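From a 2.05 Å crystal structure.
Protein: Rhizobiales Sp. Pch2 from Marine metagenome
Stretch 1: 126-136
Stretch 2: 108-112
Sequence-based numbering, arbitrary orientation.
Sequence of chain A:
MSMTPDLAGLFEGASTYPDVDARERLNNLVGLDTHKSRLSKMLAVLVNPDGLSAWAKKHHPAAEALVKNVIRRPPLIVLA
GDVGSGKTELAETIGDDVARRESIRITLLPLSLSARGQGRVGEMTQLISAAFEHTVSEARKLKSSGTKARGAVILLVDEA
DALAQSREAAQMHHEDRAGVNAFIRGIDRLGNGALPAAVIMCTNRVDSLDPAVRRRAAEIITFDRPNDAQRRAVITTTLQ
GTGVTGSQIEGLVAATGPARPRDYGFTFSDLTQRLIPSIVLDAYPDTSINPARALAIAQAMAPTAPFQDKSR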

ATOM      1  N   GLN A 126     -28.170  18.508  -4.711  1.00110.89           N
ATOM      2  CA  GLN A 126     -29.039  19.548  -5.257  1.00111.44           C
ATOM      3  C   GLN A 126     -28.508  20.069  -6.591  1.00105.15           C
ATOM      4  O   GLN A 126     -29.274  20.258  -7.544  1.00 95.54           O
ATOM      5  CB  GLN A 126     -29.184  20.698  -4.255  1.00119.85           C
ATOM      6  CG  GLN A 126     -29.771  20.318  -2.900  1.00123.44           C
ATOM      7  CD  GLN A 126     -29.852  21.503  -1.939  1.00133.68           C
ATOM      8  OE1 GLN A 126     -29.031  22.422  -1.993  1.00137.46           O
ATOM      9  NE2 GLN A 126     -30.854  21.487  -1.060  1.00123.10           N
ATOM     10  N   LEU A 127     -27.195  20.302  -6.678  1.00100.67           N
ATOM     11  CA  LEU A 127     -26.613  20.828  -7.911  1.00 96.19           C
ATOM     12  C   LEU A 127     -26.827  19.876  -9.079  1.00 83.28           C
ATOM     13  O   LEU A 127     -27.183  20.306 -10.180  1.00 75.37           O
ATOM     14  CB  LEU A 127     -25.123  21.098  -7.704  1.00104.83           C
ATOM     15  CG  LEU A 127     -24.279  21.603  -8.878  1.00107.15           C
ATOM     16  CD1 LEU A 127     -24.890  22.836  -9.536  1.00111.65           C
ATOM     17  CD2 LEU A 127     -22.861  21.898  -8.405  1.00109.59           C
ATOM     18  N   ILE A 128     -26.636  18.578  -8.854  1.00 86.27           N
ATOM     19  CA  ILE A 128     -26.745  17.610  -9.941  1.00 82.55           C
ATOM     20  C   ILE A 128     -28.187  17.501 -10.419  1.00 66.15           C
ATOM     21  O   ILE A 128     -28.461  17.532 -11.625  1.00 68.04           O
ATOM     22  CB  ILE A 128     -26.192  16.249  -9.490  1.00 81.52           C
ATOM     23  CG1 ILE A 128     -24.673  16.334  -9.326  1.00 89.64           C
ATOM     24  CG2 ILE A 128     -26.592  15.169 -10.465  1.00 75.63           C
ATOM     25  CD1 ILE A 128     -24.064  15.142  -8.619  1.00 99.82           C
ATOM     26  N   SER A 129     -29.129  17.379  -9.477  1.00 66.00           N
ATOM     27  CA  SER A 129     -30.548  17.378  -9.823  1.00 72.85           C
ATOM     28  C   SER A 129     -30.916  18.607 -10.641  1.00 74.02           C
ATOM     29  O   SER A 129     -31.512  18.495 -11.717  1.00 81.29           O
ATOM     30  CB  SER A 129     -31.403  17.316  -8.556  1.00 70.85           C
ATOM     31  OG  SER A 129     -31.159  16.120  -7.848  1.00 98.80           O
ATOM     32  N   ALA A 130     -30.576  19.795 -10.132  1.00 81.70           N
ATOM     33  CA  ALA A 130     -30.918  21.026 -10.837  1.00 81.25           C
ATOM     34  C   ALA A 130     -30.381  20.999 -12.257  1.00 67.94           C
ATOM     35  O   ALA A 130     -31.115  21.269 -13.211  1.00 80.40           O
ATOM     36  CB  ALA A 130     -30.378  22.238 -10.081  1.00 86.19           C
ATOM     37  N   ALA A 131     -29.102  20.648 -12.414  1.00 64.47           N
ATOM     38  CA  ALA A 131     -28.500  20.587 -13.740  1.00 70.69           C
ATOM     39  C   ALA A 131     -29.290  19.666 -14.661  1.00 84.14           C
ATOM     40  O   ALA A 131     -29.553  20.005 -15.822  1.00 79.72           O
ATOM     41  CB  ALA A 131     -27.048  20.122 -13.630  1.00 73.88           C
ATOM     42  N   PHE A 132     -29.696  18.499 -14.151  1.00 78.56           N
ATOM     43  CA  PHE A 132     -30.434  17.567 -14.995  1.00 78.86           C
ATOM     44  C   PHE A 132     -31.840  18.071 -15.274  1.00 75.01           C
ATOM     45  O   PHE A 132     -32.352  17.900 -16.386  1.00 66.94           O
ATOM     46  CB  PHE A 132     -30.476  16.182 -14.360  1.00 70.23           C
ATOM     47  CG  PHE A 132     -29.287  15.342 -14.698  1.00 65.62           C
ATOM     48  CD1 PHE A 132     -29.120  14.849 -15.980  1.00 57.45           C
ATOM     49  CD2 PHE A 132     -28.322  15.071 -13.749  1.00 70.19           C
ATOM     50  CE1 PHE A 132     -28.031  14.071 -16.292  1.00 57.50           C
ATOM     51  CE2 PHE A 132     -27.226  14.303 -14.061  1.00 63.90           C
ATOM     52  CZ  PHE A 132     -27.077  13.805 -15.329  1.00 63.03           C
ATOM     53  N   GLU A 133     -32.479  18.701 -14.289  1.00 66.86           N
ATOM     54  CA  GLU A 133     -33.802  19.257 -14.535  1.00 73.61           C
ATOM     55  C   GLU A 133     -33.747  20.348 -15.600  1.00 87.53           C
ATOM     56  O   GLU A 133     -34.589  20.396 -16.505  1.00 79.00           O
ATOM     57  CB  GLU A 133     -34.398  19.807 -13.246  1.00 78.62           C
ATOM     58  CG  GLU A 133     -35.798  20.368 -13.458  1.00 86.82           C
ATOM     59  CD  GLU A 133     -36.769  19.319 -13.969  1.00 98.15           C
ATOM     60  OE1 GLU A 133     -36.617  18.135 -13.604  1.00100.61           O
ATOM     61  OE2 GLU A 133     -37.686  19.677 -14.735  1.00104.66           O
ATOM     62  N   HIS A 134     -32.758  21.238 -15.503  1.00 87.99           N
ATOM     63  CA  HIS A 134     -32.592  22.265 -16.524  1.00 83.54           C
ATOM     64  C   HIS A 134     -32.321  21.635 -17.883  1.00 77.96           C
ATOM     65  O   HIS A 134     -32.922  22.027 -18.891  1.00 72.38           O
ATOM     66  CB  HIS A 134     -31.461  23.215 -16.127  1.00 81.81           C
ATOM     67  CG  HIS A 134     -31.288  24.382 -17.053  1.00 98.30           C
ATOM     68  ND1 HIS A 134     -30.185  24.526 -17.867  1.00 93.13           N
ATOM     69  CD2 HIS A 134     -32.072  25.463 -17.288  1.00 99.63           C
ATOM     70  CE1 HIS A 134     -30.296  25.643 -18.565  1.00 94.65           C
ATOM     71  NE2 HIS A 134     -31.432  26.230 -18.233  1.00 99.04           N
ATOM     72  N   THR A 135     -31.439  20.634 -17.923  1.00 74.99           N
ATOM     73  CA  THR A 135     -31.102  19.994 -19.188  1.00 66.84           C
ATOM     74  C   THR A 135     -32.337  19.385 -19.842  1.00 83.57           C
ATOM     75  O   THR A 135     -32.550  19.547 -21.051  1.00 85.54           O
ATOM     76  CB  THR A 135     -30.032  18.933 -18.959  1.00 64.03           C
ATOM     77  OG1 THR A 135     -28.914  19.528 -18.292  1.00 75.91           O
ATOM     78  CG2 THR A 135     -29.570  18.348 -20.278  1.00 68.60           C
ATOM     79  N   VAL A 136     -33.177  18.711 -19.051  1.00 74.39           N
ATOM     80  CA  VAL A 136     -34.414  18.139 -19.576  1.00 70.58           C
ATOM     81  C   VAL A 136     -35.321  19.233 -20.126  1.00 72.53           C
ATOM     82  O   VAL A 136     -35.870  19.112 -21.228  1.00 74.97           O
ATOM     83  CB  VAL A 136     -35.120  17.312 -18.484  1.00 81.68           C
ATOM     84  CG1 VAL A 136     -36.487  16.843 -18.961  1.00 80.25           C
ATOM     85  CG2 VAL A 136     -34.253  16.130 -18.066  1.00 69.48           C
TER
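Stretch 2 108-112: LLPLS

Two leucines supply nearly all of the strand's side of this nearly antiparallel contact, and no hydrogen bond crosses it. Stretch 2 continues a strand that begins earlier in the chain and lies along the helix of 126-136 with its N-to-C direction at 177° to the helix's own; the axes come no closer than 10.3 Å, a gap that side chains must fill. The strand's alternation sets the pattern: Leu 109 and Leu 111 point toward the helix, while Leu 108 and Pro 110 stay out of reach. The helix answers at i, i+4, i+7 and i+8, with Leu 127, Ala 131 and His 134 pointing toward the strand and Thr 135 sideways.

Because the directions oppose, Leu 111 meets the earlier turns. Its CD2 packs 3.6 Å from CG of Leu 127, and its CD1 lies 4.1 Å from CB of Ala 131, where the backbones draw near: the CA atoms of Ala 131 and Leu 111 are 7.3 Å apart.

Leu 109 meets the later turn, its CD1 closest. CD1 of Leu 109 sits 3.7 Å from OG1 of Thr 135 and 3.6 Å from ND1 of His 134, at the imidazole edge, near the ring plane. The hydroxyl beside this leucine is also hydrogen-bonded within the helix: Thr 135 OG1 donates to Ala 131 O at 2.6 Å.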

ATOM      1  N   LEU A 108     -24.108  23.992 -24.814  1.00 64.91           N
ATOM      2  CA  LEU A 108     -23.286  23.268 -23.850  1.00 68.16           C
ATOM      3  C   LEU A 108     -23.506  23.841 -22.459  1.00 69.16           C
ATOM      4  O   LEU A 108     -23.377  25.053 -22.252  1.00 63.32           O
ATOM      5  CB  LEU A 108     -21.810  23.345 -24.225  1.00 71.75           C
ATOM      6  CG  LEU A 108     -20.828  22.699 -23.255  1.00 74.85           C
ATOM      7  CD1 LEU A 108     -20.683  21.203 -23.545  1.00 58.79           C
ATOM      8  CD2 LEU A 108     -19.490  23.409 -23.343  1.00 81.99           C
ATOM      9  N   LEU A 109     -23.843  22.969 -21.512  1.00 69.37           N
ATOM     10  CA  LEU A 109     -24.013  23.359 -20.117  1.00 66.92           C
ATOM     11  C   LEU A 109     -22.876  22.759 -19.307  1.00 72.42           C
ATOM     12  O   LEU A 109     -22.899  21.558 -18.999  1.00 71.04           O
ATOM     13  CB  LEU A 109     -25.365  22.891 -19.568  1.00 58.36           C
ATOM     14  CG  LEU A 109     -26.576  23.391 -20.363  1.00 74.59           C
ATOM     15  CD1 LEU A 109     -27.834  22.713 -19.875  1.00 67.91           C
ATOM     16  CD2 LEU A 109     -26.712  24.909 -20.284  1.00 78.05           C
ATOM     17  N   PRO A 110     -21.866  23.543 -18.933  1.00 79.89           N
ATOM     18  CA  PRO A 110     -20.789  23.006 -18.090  1.00 74.03           C
ATOM     19  C   PRO A 110     -21.201  23.037 -16.626  1.00 70.27           C
ATOM     20  O   PRO A 110     -21.654  24.063 -16.110  1.00 71.20           O
ATOM     21  CB  PRO A 110     -19.618  23.954 -18.359  1.00 81.82           C
ATOM     22  CG  PRO A 110     -20.299  25.270 -18.626  1.00 99.70           C
ATOM     23  CD  PRO A 110     -21.632  24.952 -19.301  1.00 83.14           C
ATOM     24  N   LEU A 111     -21.073  21.888 -15.971  1.00 64.79           N
ATOM     25  CA  LEU A 111     -21.332  21.776 -14.543  1.00 89.08           C
ATOM     26  C   LEU A 111     -20.084  22.172 -13.759  1.00 91.41           C
ATOM     27  O   LEU A 111     -19.065  21.477 -13.819  1.00104.97           O
ATOM     28  CB  LEU A 111     -21.749  20.352 -14.193  1.00 78.50           C
ATOM     29  CG  LEU A 111     -22.826  20.271 -13.119  1.00 81.04           C
ATOM     30  CD1 LEU A 111     -23.192  18.823 -12.880  1.00 78.82           C
ATOM     31  CD2 LEU A 111     -22.351  20.917 -11.850  1.00 81.69           C
ATOM     32  N   SER A 112     -20.168  23.280 -13.025  1.00 91.34           N
ATOM     33  CA  SER A 112     -19.105  23.679 -12.098  1.00105.06           C
ATOM     34  C   SER A 112     -19.145  22.849 -10.821  1.00103.67           C
ATOM     35  O   SER A 112     -19.186  23.394  -9.724  1.00116.66           O
ATOM     36  CB  SER A 112     -19.214  25.168 -11.753  1.00116.66           C
ATOM     37  OG  SER A 112     -20.461  25.471 -11.149  1.00119.28           O
TER